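Local coordinates for putative lipoprotein YerB (Bacillus subtilis, PDB 2PSB) that is of unknown function but is probably a membrane-anchored lipoprotein and interacts with the DNA helicase PcrA, at residues N230-H238 with T268-P279; Q25-V33 with G158-N166. All coordinates share one frame; numbering follows the deposited sequence.

Contact 1. Residues N230-H238 with T268-P279; sequences NIFIVEASH and TDWKQVNGRIVP
Phe232 pushes its ring against the hairpin 268-279, and together with Val234 it carries the apolar contacts. Its CZ meets Pro279 CB at 3.4 Å, its CE2 lies 4.0 Å from Ile277 CG2, and Ile277 O faces the rim of the ring. With CG anti to the backbone N (chi1 -173°), the ring reaches across to these two residues and turns one face to Val234 CG2 of its own strand. That same methyl packs on Ile277 CG2 at 3.8 Å. The other methyl makes a CH-pi contact: Val234 CG1 stands 3.6 Å from the centroid of the five-membered ring of Trp270, over its face. One hydrogen bond joins the segments, Trp270 NE1 to Glu235 O at 3.0 Å; Glu235 O lies close to the indole plane, but the donor sits well above the carbonyl plane and the bond bends to 144°. A leucine in place of Trp270 would probably leave Glu235 O without this donor and uncover Val234 CG1. The arrangement is a beta hairpin, closed by a type I' turn from Val273 to Arg276, whose strand 268-273 crosses strand 230-235 at 72° and packs on it through side chains, within the C-terminal DUF3048 region.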
# COMPACT_ATOMS: atom_id res chain seq x y z
N ASN A 230 -9.08 -7.88 4.23
CA ASN A 230 -7.94 -8.50 4.91
C ASN A 230 -7.03 -7.46 5.55
O ASN A 230 -6.70 -6.44 4.93
CB ASN A 230 -7.07 -9.34 3.94
CG ASN A 230 -7.89 -10.25 3.03
OD1 ASN A 230 -8.49 -9.80 2.06
ND2 ASN A 230 -7.91 -11.54 3.34
N ILE A 231 -6.65 -7.69 6.80
CA ILE A 231 -5.73 -6.80 7.49
C ILE A 231 -4.54 -7.70 7.81
O ILE A 231 -4.65 -8.69 8.56
CB ILE A 231 -6.28 -6.23 8.82
CG1 ILE A 231 -7.73 -5.73 8.68
CG2 ILE A 231 -5.36 -5.09 9.27
CD1 ILE A 231 -7.95 -4.64 7.65
N PHE A 232 -3.39 -7.36 7.24
CA PHE A 232 -2.18 -8.13 7.40
C PHE A 232 -1.10 -7.30 8.09
O PHE A 232 -0.48 -6.43 7.46
CB PHE A 232 -1.72 -8.58 6.02
CG PHE A 232 -0.56 -9.53 6.03
CD1 PHE A 232 -0.22 -10.24 7.19
CD2 PHE A 232 0.17 -9.75 4.87
CE1 PHE A 232 0.83 -11.14 7.18
CE2 PHE A 232 1.22 -10.66 4.85
CZ PHE A 232 1.55 -11.36 6.01
N ILE A 233 -0.89 -7.56 9.37
CA ILE A 233 0.10 -6.83 10.15
C ILE A 233 1.41 -7.60 10.09
O ILE A 233 1.47 -8.75 10.51
CB ILE A 233 -0.37 -6.65 11.63
CG1 ILE A 233 -1.72 -5.91 11.62
CG2 ILE A 233 0.67 -5.88 12.45
CD1 ILE A 233 -2.39 -5.82 12.97
N VAL A 234 2.43 -6.97 9.53
CA VAL A 234 3.74 -7.59 9.37
C VAL A 234 4.84 -6.97 10.23
O VAL A 234 5.00 -5.75 10.25
CB VAL A 234 4.14 -7.55 7.87
CG1 VAL A 234 5.59 -7.95 7.68
CG2 VAL A 234 3.23 -8.50 7.08
N GLU A 235 5.59 -7.82 10.94
CA GLU A 235 6.68 -7.36 11.79
C GLU A 235 8.00 -7.50 11.07
O GLU A 235 8.47 -8.60 10.82
CB GLU A 235 6.74 -8.16 13.09
CG GLU A 235 7.79 -7.62 14.07
CD GLU A 235 7.76 -8.32 15.42
OE1 GLU A 235 8.18 -9.50 15.51
OE2 GLU A 235 7.31 -7.70 16.41
N ALA A 236 8.62 -6.37 10.76
CA ALA A 236 9.88 -6.36 10.03
C ALA A 236 10.91 -5.48 10.74
O ALA A 236 10.57 -4.44 11.29
CB ALA A 236 9.64 -5.85 8.61
N SER A 237 12.17 -5.91 10.69
CA SER A 237 13.25 -5.18 11.34
C SER A 237 13.51 -3.84 10.68
O SER A 237 13.80 -3.76 9.48
CB SER A 237 14.54 -5.99 11.32
OG SER A 237 14.35 -7.25 11.92
N HIS A 238 13.41 -2.78 11.47
CA HIS A 238 13.68 -1.43 11.01
C HIS A 238 15.09 -1.15 11.51
O HIS A 238 15.40 -1.39 12.68
CB HIS A 238 12.68 -0.45 11.64
CG HIS A 238 11.29 -0.57 11.09
ND1 HIS A 238 10.64 -1.78 10.96
CD2 HIS A 238 10.43 0.37 10.64
CE1 HIS A 238 9.45 -1.58 10.44
NE2 HIS A 238 9.29 -0.28 10.24
N THR A 268 0.49 -15.43 12.95
CA THR A 268 1.24 -16.03 11.86
C THR A 268 2.66 -15.52 11.72
O THR A 268 3.12 -14.69 12.50
CB THR A 268 0.52 -15.79 10.51
OG1 THR A 268 1.15 -16.57 9.49
CG2 THR A 268 0.58 -14.33 10.12
N ASP A 269 3.34 -16.07 10.73
CA ASP A 269 4.70 -15.68 10.39
C ASP A 269 4.55 -15.17 8.97
O ASP A 269 3.44 -15.04 8.46
CB ASP A 269 5.64 -16.88 10.41
CG ASP A 269 5.91 -17.39 11.81
OD1 ASP A 269 6.53 -16.65 12.60
OD2 ASP A 269 5.50 -18.53 12.12
N TRP A 270 5.67 -14.86 8.34
CA TRP A 270 5.67 -14.39 6.97
C TRP A 270 7.06 -14.58 6.37
O TRP A 270 8.08 -14.38 7.04
CB TRP A 270 5.27 -12.91 6.89
CG TRP A 270 6.23 -11.96 7.53
CD1 TRP A 270 6.18 -11.49 8.81
CD2 TRP A 270 7.42 -11.41 6.95
NE1 TRP A 270 7.26 -10.68 9.06
CE2 TRP A 270 8.04 -10.62 7.94
CE3 TRP A 270 8.02 -11.51 5.69
CZ2 TRP A 270 9.24 -9.93 7.71
CZ3 TRP A 270 9.21 -10.82 5.46
CH2 TRP A 270 9.81 -10.05 6.46
N LYS A 271 7.08 -14.98 5.11
CA LYS A 271 8.33 -15.17 4.39
C LYS A 271 8.18 -14.37 3.11
O LYS A 271 7.06 -14.01 2.72
CB LYS A 271 8.53 -16.64 4.00
CG LYS A 271 8.90 -17.61 5.12
CD LYS A 271 9.02 -19.03 4.55
CE LYS A 271 9.17 -20.10 5.63
NZ LYS A 271 10.47 -20.05 6.36
N GLN A 272 9.30 -14.07 2.47
CA GLN A 272 9.25 -13.36 1.21
C GLN A 272 9.33 -14.44 0.15
O GLN A 272 10.20 -15.30 0.21
CB GLN A 272 10.44 -12.42 1.05
CG GLN A 272 10.27 -11.48 -0.14
CD GLN A 272 11.53 -10.68 -0.44
OE1 GLN A 272 12.39 -11.11 -1.20
NE2 GLN A 272 11.64 -9.51 0.18
N VAL A 273 8.40 -14.40 -0.79
CA VAL A 273 8.37 -15.36 -1.88
C VAL A 273 8.21 -14.56 -3.16
O VAL A 273 7.16 -13.96 -3.41
CB VAL A 273 7.21 -16.35 -1.74
CG1 VAL A 273 7.30 -17.41 -2.81
CG2 VAL A 273 7.23 -16.98 -0.36
N ASN A 274 9.27 -14.51 -3.95
CA ASN A 274 9.28 -13.77 -5.20
C ASN A 274 8.87 -12.31 -5.04
O ASN A 274 7.98 -11.83 -5.75
CB ASN A 274 8.38 -14.46 -6.22
CG ASN A 274 8.86 -15.85 -6.57
OD1 ASN A 274 10.06 -16.06 -6.78
ND2 ASN A 274 7.94 -16.80 -6.64
N GLY A 275 9.52 -11.61 -4.11
CA GLY A 275 9.24 -10.21 -3.86
C GLY A 275 7.96 -9.88 -3.13
O GLY A 275 7.57 -8.72 -3.02
N ARG A 276 7.27 -10.90 -2.63
CA ARG A 276 6.02 -10.66 -1.92
C ARG A 276 6.12 -11.16 -0.49
O ARG A 276 6.81 -12.14 -0.21
CB ARG A 276 4.86 -11.35 -2.63
CG ARG A 276 4.67 -10.91 -4.09
CD ARG A 276 3.55 -11.70 -4.77
NE ARG A 276 3.42 -11.35 -6.19
CZ ARG A 276 2.50 -11.83 -7.01
NH1 ARG A 276 1.60 -12.71 -6.58
NH2 ARG A 276 2.48 -11.43 -8.27
N ILE A 277 5.42 -10.48 0.42
CA ILE A 277 5.39 -10.86 1.82
C ILE A 277 4.24 -11.86 1.95
O ILE A 277 3.07 -11.50 1.84
CB ILE A 277 5.17 -9.62 2.70
CG1 ILE A 277 6.32 -8.65 2.47
CG2 ILE A 277 5.06 -10.02 4.17
CD1 ILE A 277 6.13 -7.28 3.11
N VAL A 278 4.59 -13.11 2.16
CA VAL A 278 3.59 -14.16 2.25
C VAL A 278 3.34 -14.65 3.66
O VAL A 278 4.26 -15.08 4.34
CB VAL A 278 4.00 -15.38 1.39
CG1 VAL A 278 2.86 -16.38 1.32
CG2 VAL A 278 4.42 -14.92 0.01
N PRO A 279 2.08 -14.59 4.13
CA PRO A 279 1.76 -15.07 5.48
C PRO A 279 1.82 -16.60 5.45
O PRO A 279 1.20 -17.22 4.58
CB PRO A 279 0.35 -14.53 5.71
CG PRO A 279 -0.25 -14.57 4.31
CD PRO A 279 0.89 -14.06 3.45

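Contact 2. Residues Q25-V33 with G158-N166; sequences QKVTERRPV and GYKLKQETN
Arg31 runs its extended side chain alongside the loop 158-166, and this is the close-packed part of the contact. Its backbone N donates to Leu161 O at 3.0 Å. At the far end NH1 donates to Lys160 O, also 3.0 Å away and nearly straight at 170°, with Lys160 O in the guanidinium plane and the donor on a lone pair of the oxygen. CG anti to the backbone N (chi1 -175°) and an extended chain carry the group from one carbonyl to the next. Gln163 lies across the chain, its CG 3.5 Å from Arg31 CG and its amide group over the CG-to-NE part of the arginine, the amide and guanidinium planes only 12° apart. Next to it Thr165 CG2 presses on Pro32 CG at 3.4 Å, tighter than usual for carbons. A water donates to both Arg31 O and Leu161 O, bridging the two backbones. Toward solvent the packing thins. The side chains of Lys162 and Glu29 meet through carbons, CD to CB at 4.1 Å, while Glu29 OE1 and Lys162 NZ stay 5.5 Å apart. The polar end of Arg31 is shared with the rest of the fold: NE donates to Asp97 O, and Asp119 OD2 takes salt bridges from both Arg31 NH2 and Lys160 NZ. The two cations therefore gather round one carboxylate, which probably offsets their closeness. This chemistry suggests that the loops are held largely through backbone polar groups and the donors of buried Arg31, while the charged ends of Glu29 and Lys162 are not in contact.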
# COMPACT_ATOMS: atom_id res chain seq x y z
N GLN A 25 -12.00 -9.72 -19.25
CA GLN A 25 -10.79 -10.20 -19.90
C GLN A 25 -9.66 -9.17 -20.01
O GLN A 25 -8.50 -9.48 -19.75
CB GLN A 25 -11.13 -10.72 -21.30
CG GLN A 25 -10.38 -11.98 -21.72
CD GLN A 25 -8.88 -11.84 -21.56
OE1 GLN A 25 -8.28 -10.83 -21.95
NE2 GLN A 25 -8.25 -12.87 -21.00
N LYS A 26 -10.01 -7.94 -20.40
CA LYS A 26 -9.01 -6.89 -20.57
C LYS A 26 -8.20 -6.54 -19.32
O LYS A 26 -7.02 -6.20 -19.43
CB LYS A 26 -9.67 -5.62 -21.15
CG LYS A 26 -10.36 -4.73 -20.13
CD LYS A 26 -11.59 -5.38 -19.54
CE LYS A 26 -12.19 -4.49 -18.48
NZ LYS A 26 -11.22 -4.24 -17.37
N VAL A 27 -8.81 -6.62 -18.15
CA VAL A 27 -8.11 -6.29 -16.92
C VAL A 27 -7.02 -7.32 -16.66
O VAL A 27 -5.99 -7.02 -16.06
CB VAL A 27 -9.06 -6.26 -15.70
CG1 VAL A 27 -9.55 -7.65 -15.39
CG2 VAL A 27 -8.35 -5.67 -14.50
N THR A 28 -7.26 -8.54 -17.13
CA THR A 28 -6.33 -9.65 -16.98
C THR A 28 -4.93 -9.32 -17.49
O THR A 28 -3.95 -9.97 -17.10
CB THR A 28 -6.87 -10.90 -17.73
OG1 THR A 28 -7.90 -11.50 -16.94
CG2 THR A 28 -5.76 -11.90 -18.00
N GLU A 29 -4.83 -8.32 -18.35
CA GLU A 29 -3.53 -7.95 -18.88
C GLU A 29 -3.07 -6.58 -18.44
O GLU A 29 -1.99 -6.14 -18.81
CB GLU A 29 -3.55 -8.04 -20.40
CG GLU A 29 -3.59 -9.47 -20.91
CD GLU A 29 -3.98 -9.55 -22.36
OE1 GLU A 29 -5.19 -9.42 -22.66
OE2 GLU A 29 -3.08 -9.72 -23.21
N ARG A 30 -3.89 -5.89 -17.65
CA ARG A 30 -3.52 -4.56 -17.18
C ARG A 30 -2.40 -4.64 -16.15
O ARG A 30 -2.57 -5.22 -15.07
CB ARG A 30 -4.73 -3.86 -16.58
CG ARG A 30 -4.49 -2.39 -16.33
CD ARG A 30 -5.81 -1.64 -16.23
NE ARG A 30 -6.65 -2.21 -15.19
CZ ARG A 30 -7.93 -1.93 -15.04
NH1 ARG A 30 -8.53 -1.07 -15.86
NH2 ARG A 30 -8.63 -2.51 -14.07
N ARG A 31 -1.25 -4.08 -16.50
CA ARG A 31 -0.09 -4.08 -15.62
C ARG A 31 -0.37 -3.31 -14.33
O ARG A 31 -0.98 -2.24 -14.36
CB ARG A 31 1.10 -3.45 -16.34
CG ARG A 31 2.37 -3.51 -15.56
CD ARG A 31 3.53 -2.99 -16.36
NE ARG A 31 4.78 -3.09 -15.62
CZ ARG A 31 5.94 -2.60 -16.04
NH1 ARG A 31 5.99 -1.98 -17.21
NH2 ARG A 31 7.03 -2.74 -15.30
N PRO A 32 0.08 -3.84 -13.19
CA PRO A 32 -0.13 -3.17 -11.91
C PRO A 32 0.56 -1.81 -11.87
O PRO A 32 1.64 -1.63 -12.45
CB PRO A 32 0.50 -4.15 -10.90
CG PRO A 32 0.29 -5.48 -11.55
CD PRO A 32 0.67 -5.18 -12.99
N VAL A 33 -0.08 -0.86 -11.19
CA VAL A 33 0.46 0.49 -11.00
C VAL A 33 0.55 0.68 -9.48
O VAL A 33 -0.46 0.63 -8.78
CB VAL A 33 -0.46 1.57 -11.63
CG1 VAL A 33 0.07 2.97 -11.34
CG2 VAL A 33 -0.53 1.37 -13.15
N GLY A 158 8.20 4.37 -23.01
CA GLY A 158 8.13 3.06 -23.63
C GLY A 158 7.91 1.95 -22.61
O GLY A 158 8.45 0.85 -22.75
N TYR A 159 7.13 2.26 -21.57
CA TYR A 159 6.83 1.29 -20.53
C TYR A 159 5.65 0.46 -21.00
O TYR A 159 4.67 1.00 -21.53
CB TYR A 159 6.44 1.98 -19.22
CG TYR A 159 7.56 2.72 -18.52
CD1 TYR A 159 8.89 2.31 -18.66
CD2 TYR A 159 7.29 3.80 -17.67
CE1 TYR A 159 9.91 2.94 -17.96
CE2 TYR A 159 8.32 4.44 -16.96
CZ TYR A 159 9.63 4.00 -17.12
OH TYR A 159 10.66 4.60 -16.42
N LYS A 160 5.75 -0.85 -20.82
CA LYS A 160 4.66 -1.74 -21.20
C LYS A 160 3.50 -1.52 -20.22
O LYS A 160 3.71 -1.43 -19.01
CB LYS A 160 5.12 -3.20 -21.16
CG LYS A 160 6.20 -3.47 -20.13
CD LYS A 160 7.56 -3.57 -20.78
CE LYS A 160 8.67 -3.21 -19.80
NZ LYS A 160 8.61 -1.77 -19.44
N LEU A 161 2.29 -1.42 -20.76
CA LEU A 161 1.10 -1.19 -19.95
C LEU A 161 0.32 -2.47 -19.75
O LEU A 161 -0.59 -2.52 -18.92
CB LEU A 161 0.21 -0.14 -20.61
CG LEU A 161 0.69 1.32 -20.58
CD1 LEU A 161 -0.13 2.16 -21.54
CD2 LEU A 161 0.57 1.85 -19.16
N LYS A 162 0.65 -3.49 -20.51
CA LYS A 162 -0.04 -4.76 -20.40
C LYS A 162 0.91 -5.88 -20.11
O LYS A 162 1.95 -6.00 -20.72
CB LYS A 162 -0.82 -5.08 -21.69
CG LYS A 162 -2.11 -4.30 -21.84
CD LYS A 162 -2.97 -4.88 -22.94
CE LYS A 162 -4.24 -4.05 -23.12
NZ LYS A 162 -5.06 -3.98 -21.87
N GLN A 163 0.53 -6.70 -19.13
CA GLN A 163 1.30 -7.86 -18.74
C GLN A 163 0.44 -8.63 -17.76
O GLN A 163 -0.45 -8.07 -17.13
CB GLN A 163 2.63 -7.48 -18.08
CG GLN A 163 2.52 -6.80 -16.74
CD GLN A 163 3.85 -6.79 -15.99
OE1 GLN A 163 4.90 -6.45 -16.55
NE2 GLN A 163 3.80 -7.15 -14.70
N GLU A 164 0.69 -9.93 -17.65
CA GLU A 164 -0.07 -10.74 -16.73
C GLU A 164 0.77 -10.89 -15.47
O GLU A 164 1.99 -11.05 -15.55
CB GLU A 164 -0.34 -12.11 -17.35
CG GLU A 164 -1.15 -12.04 -18.64
CD GLU A 164 -1.14 -13.34 -19.43
OE1 GLU A 164 -1.64 -14.36 -18.91
OE2 GLU A 164 -0.64 -13.34 -20.57
N THR A 165 0.13 -10.80 -14.31
CA THR A 165 0.85 -10.93 -13.06
C THR A 165 0.34 -12.17 -12.32
O THR A 165 -0.85 -12.49 -12.36
CB THR A 165 0.70 -9.64 -12.19
OG1 THR A 165 -0.13 -9.90 -11.05
CG2 THR A 165 0.07 -8.52 -13.01
N ASN A 166 1.26 -12.89 -11.67
CA ASN A 166 0.88 -14.09 -10.94
C ASN A 166 -0.04 -13.68 -9.79
O ASN A 166 0.32 -12.84 -8.96
CB ASN A 166 2.11 -14.82 -10.40
CG ASN A 166 1.80 -16.24 -9.96
OD1 ASN A 166 1.30 -17.05 -10.75
ND2 ASN A 166 2.08 -16.56 -8.70
O HOH W 1 -1.62 -0.56 -16.81

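From the N terminus, the chain first passes through 25-33, which leads into strand 33-37, and this segment meets 158-166 after helix 147-157. Contact 2 thus closes a long loop of 124 residues and ties the start of the fold to the segment leaving that helix. Contact 1 opens later and closes a short loop of 29 residues, mostly strand, joining strand 230-240 to the hairpin of 264-273 and 276-281. The two loops neither nest nor cross; they follow in series, and the centres of contact 1 and contact 2 are about 24 Å apart. Still, they meet at one point: Arg276 NH2 lies 2.7 Å from Asn166 O, a probable hydrogen bond linking the hairpin to the end of 158-166.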